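Local coordinates for putative carboxynorspermidine decarboxylase protein (Sinorhizobium meliloti, PDB 3MT1) that probably catalyses the pyridoxal 5'-phosphate-dependent decarboxylation of carboxynorspermidine and carboxyspermidine, yielding norspermidine and spermidine, at residues N84-D87 with E88-H92; R175-G178 with E179-E182. All coordinates share one frame; numbering follows the deposited sequence.

Contact 1 of 2, residues N84-D87 with E88-H92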
# COMPACT_ATOMS: atom_id res chain seq x y z
N ASN B 84 12.75 19.70 -11.57
CA ASN B 84 12.54 18.96 -12.80
C ASN B 84 11.05 18.72 -13.09
O ASN B 84 10.73 18.08 -14.09
CB ASN B 84 13.30 17.61 -12.72
CG ASN B 84 12.65 16.61 -11.73
OD1 ASN B 84 12.06 17.01 -10.70
ND2 ASN B 84 12.74 15.33 -12.04
N GLU B 85 10.16 19.19 -12.22
CA GLU B 85 8.71 19.01 -12.40
C GLU B 85 7.91 20.31 -12.48
O GLU B 85 6.94 20.40 -13.23
CB GLU B 85 8.13 18.14 -11.27
CG GLU B 85 8.60 16.68 -11.29
CD GLU B 85 7.83 15.78 -10.32
OE1 GLU B 85 6.96 16.33 -9.58
OE2 GLU B 85 8.09 14.54 -10.29
N ILE B 86 8.31 21.30 -11.69
CA ILE B 86 7.61 22.58 -11.55
C ILE B 86 7.03 23.14 -12.85
O ILE B 86 5.89 23.62 -12.86
CB ILE B 86 8.52 23.67 -10.88
CG1 ILE B 86 7.71 24.89 -10.42
CG2 ILE B 86 9.64 24.13 -11.82
CD1 ILE B 86 6.51 24.60 -9.57
N ASP B 87 7.82 23.10 -13.92
CA ASP B 87 7.41 23.71 -15.15
C ASP B 87 6.25 22.95 -15.73
O ASP B 87 5.32 23.55 -16.27
CB ASP B 87 8.58 23.82 -16.14
CG ASP B 87 9.30 25.22 -16.07
OD1 ASP B 87 8.60 26.28 -16.20
OD2 ASP B 87 10.57 25.26 -15.91
N GLU B 88 6.26 21.63 -15.61
CA GLU B 88 5.17 20.85 -16.11
C GLU B 88 3.97 21.04 -15.20
O GLU B 88 2.82 21.09 -15.66
CB GLU B 88 5.53 19.39 -16.24
CG GLU B 88 4.60 18.68 -17.21
CD GLU B 88 4.83 17.17 -17.29
OE1 GLU B 88 6.03 16.74 -17.30
OE2 GLU B 88 3.79 16.43 -17.37
N VAL B 89 4.22 21.18 -13.91
CA VAL B 89 3.09 21.39 -13.04
C VAL B 89 2.40 22.68 -13.49
O VAL B 89 1.18 22.67 -13.78
CB VAL B 89 3.50 21.41 -11.57
CG1 VAL B 89 2.31 21.66 -10.70
CG2 VAL B 89 4.11 20.08 -11.17
N VAL B 90 3.18 23.76 -13.61
CA VAL B 90 2.65 25.08 -13.94
C VAL B 90 1.83 25.08 -15.22
O VAL B 90 0.79 25.73 -15.29
CB VAL B 90 3.75 26.19 -13.99
CG1 VAL B 90 3.23 27.47 -14.69
CG2 VAL B 90 4.21 26.52 -12.57
N SER B 91 2.26 24.34 -16.22
CA SER B 91 1.52 24.29 -17.46
C SER B 91 0.20 23.55 -17.38
O SER B 91 -0.61 23.73 -18.24
CB SER B 91 2.37 23.69 -18.56
OG SER B 91 2.60 22.35 -18.27
N HIS B 92 -0.04 22.72 -16.37
CA HIS B 92 -1.34 22.03 -16.24
C HIS B 92 -2.28 22.80 -15.31
O HIS B 92 -3.48 22.70 -15.44
CB HIS B 92 -1.23 20.58 -15.69
CG HIS B 92 -0.55 19.61 -16.61
ND1 HIS B 92 -1.07 19.25 -17.83
CD2 HIS B 92 0.60 18.90 -16.47
CE1 HIS B 92 -0.26 18.38 -18.42
NE2 HIS B 92 0.76 18.15 -17.61

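Contact 2 of 2, residues R175-G178 with E179-E182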
# COMPACT_ATOMS: atom_id res chain seq x y z
N ARG B 175 -17.04 26.96 14.18
CA ARG B 175 -16.01 27.48 15.07
C ARG B 175 -14.64 27.55 14.44
O ARG B 175 -13.89 28.48 14.69
CB ARG B 175 -15.97 26.68 16.36
CG ARG B 175 -17.28 26.77 17.05
CD ARG B 175 -17.18 26.45 18.48
NE ARG B 175 -18.43 26.78 19.14
CZ ARG B 175 -18.65 27.91 19.80
NH1 ARG B 175 -17.67 28.81 19.89
NH2 ARG B 175 -19.83 28.12 20.38
N MSE B 176 -14.31 26.58 13.60
CA MSE B 176 -12.98 26.54 13.00
C MSE B 176 -12.80 27.66 11.99
O MSE B 176 -11.74 28.29 11.91
CB MSE B 176 -12.77 25.20 12.35
CG MSE B 176 -13.07 24.11 13.30
SE MSE B 176 -11.46 23.28 13.90
CE MSE B 176 -11.59 21.78 12.64
N LEU B 177 -13.86 27.93 11.24
CA LEU B 177 -13.88 29.05 10.35
C LEU B 177 -13.75 30.36 11.15
O LEU B 177 -13.18 31.35 10.68
CB LEU B 177 -15.17 29.02 9.54
CG LEU B 177 -15.23 30.01 8.39
CD1 LEU B 177 -14.05 29.84 7.42
CD2 LEU B 177 -16.58 29.90 7.70
N GLY B 178 -14.28 30.35 12.37
CA GLY B 178 -14.23 31.51 13.24
C GLY B 178 -12.81 31.81 13.67
O GLY B 178 -12.39 32.96 13.60
N GLU B 179 -12.07 30.79 14.10
CA GLU B 179 -10.67 30.96 14.51
C GLU B 179 -9.75 31.31 13.34
O GLU B 179 -8.67 31.89 13.54
CB GLU B 179 -10.14 29.75 15.32
CG GLU B 179 -10.12 30.03 16.86
CD GLU B 179 -9.66 28.84 17.73
OE1 GLU B 179 -9.86 27.67 17.33
OE2 GLU B 179 -9.12 29.10 18.83
N ILE B 180 -10.19 30.98 12.14
CA ILE B 180 -9.50 31.37 10.90
C ILE B 180 -9.53 32.90 10.65
O ILE B 180 -8.51 33.51 10.29
CB ILE B 180 -10.06 30.58 9.71
CG1 ILE B 180 -9.55 29.14 9.76
CG2 ILE B 180 -9.73 31.26 8.37
CD1 ILE B 180 -10.20 28.19 8.74
N GLU B 181 -10.69 33.51 10.86
CA GLU B 181 -10.85 34.97 10.73
C GLU B 181 -9.96 35.74 11.70
O GLU B 181 -9.31 36.71 11.33
CB GLU B 181 -12.33 35.37 10.90
CG GLU B 181 -13.26 34.77 9.81
CD GLU B 181 -14.71 35.24 9.89
OE1 GLU B 181 -15.60 34.36 10.01
OE2 GLU B 181 -14.96 36.48 9.82
N GLU B 182 -9.90 35.27 12.94
CA GLU B 182 -9.15 35.93 14.00
C GLU B 182 -7.64 35.88 13.78
O GLU B 182 -6.94 36.82 14.13
CB GLU B 182 -9.52 35.30 15.34
CG GLU B 182 -11.03 35.07 15.47
CD GLU B 182 -11.49 34.93 16.91
OE1 GLU B 182 -11.23 33.87 17.53
OE2 GLU B 182 -12.14 35.87 17.41

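Contact 1 of 2, residues N84-D87 with E88-H92
Ile86 and Val90 meet one turn apart on the same helix, with Ile86 CD1 lying 4.2 Å from Val90 CG2. The valine has CG1 anti to its backbone N (chi1 165°), which places CG2 beside that N and lays it against the carbonyl of the previous turn, 3.4 Å from Ile86 O. Val89 does likewise one residue earlier, its CG2 resting near Glu85 O. Under these branches run the i to i+4 backbone bonds: Val90 N donates to Ile86 O at 2.8 Å, Val89 N likewise to Glu85 O, and Ser91 N, more loosely, to Asp87 O. Ser91 also turns its hydroxyl back onto the backbone. With chi1 at 67°, OG sits between its own N and carbonyl carbon and donates to Glu88 O at 2.9 Å, approaching well off the line of the C=O (115° at the oxygen). The carboxylate of Glu88 brings OE2 to the edge of the His92 ring, in plane with it, for a weak bond from His92 NE2 to Glu88 OE2 at 3.5 Å; Arg64 makes a long, weak ion pair with the same oxygen. Ile86 and Val90 both press on Ile96 of strand 95-98. This is an amphipathic outer helix of a beta-alpha-beta unit in the alpha/beta barrel of fold-type III pyridoxal phosphate enzymes.

Contact 2 of 2, residues R175-G178 with E179-E182
Glu179 N donates to Arg175 O at 3.0 Å, and one residue on Ile180 N bonds to Met176 O at 3.1 Å, somewhat bent (141° at the hydrogen). Glu181 N follows with its bond to Leu177 O at 3.3 Å and reaches Gly178 O only weakly; Glu182 N also bonds weakly to Gly178 O. Glu182 closes on that oxygen with its CG, 3.1 Å from Gly178 O, because that carbon is folded back beside its own backbone N. Ile180 has CG1 beside its backbone N (chi1 -74°), and this branch runs back over the selenomethionine carbonyl, 3.2 Å from Met176 O, until its CD1 meets Leu177 CD1 at 4.4 Å. Cut back to alanine, this position is likely to lose both the cover over Met176 O and the neighbour of Leu177 CD1. Glu181 lies back past the Leu177 carbonyl, its CG 3.5 Å from Leu177 O, and from there its carboxylate makes salt bridges to Arg215 and Arg222 and a hydrogen bond with Tyr223. Helix 170-190, which links strands 158-160 and 193-195, is thus tied through Glu181 and Leu177 to helix 209-223, while Ile180 and Met176 pack on the loop that follows strand 158-160.

Both contacts are short runs of about two turns within outer helices on the same eight-stranded parallel barrel, and contact 1 comes first along the chain. Helix 83-92 joins strands 73-77 and 95-98; helix 170-190 joins strands 158-160 and 193-195, and one barrel strand, 115-119, lies between the two units. The centres of contact 1 and contact 2 are 33 Å apart. Their nearest atoms are about 24 Å apart, so the two do not touch. Their surroundings differ: contact 1 has residues of the second subunit packed on Asn84 and Glu85, whereas contact 2 meets no other chain of the assembly. Both lie away from the residues predicted to bind substrate, Glu233 and Asp269, and belong to the outer shell of the barrel.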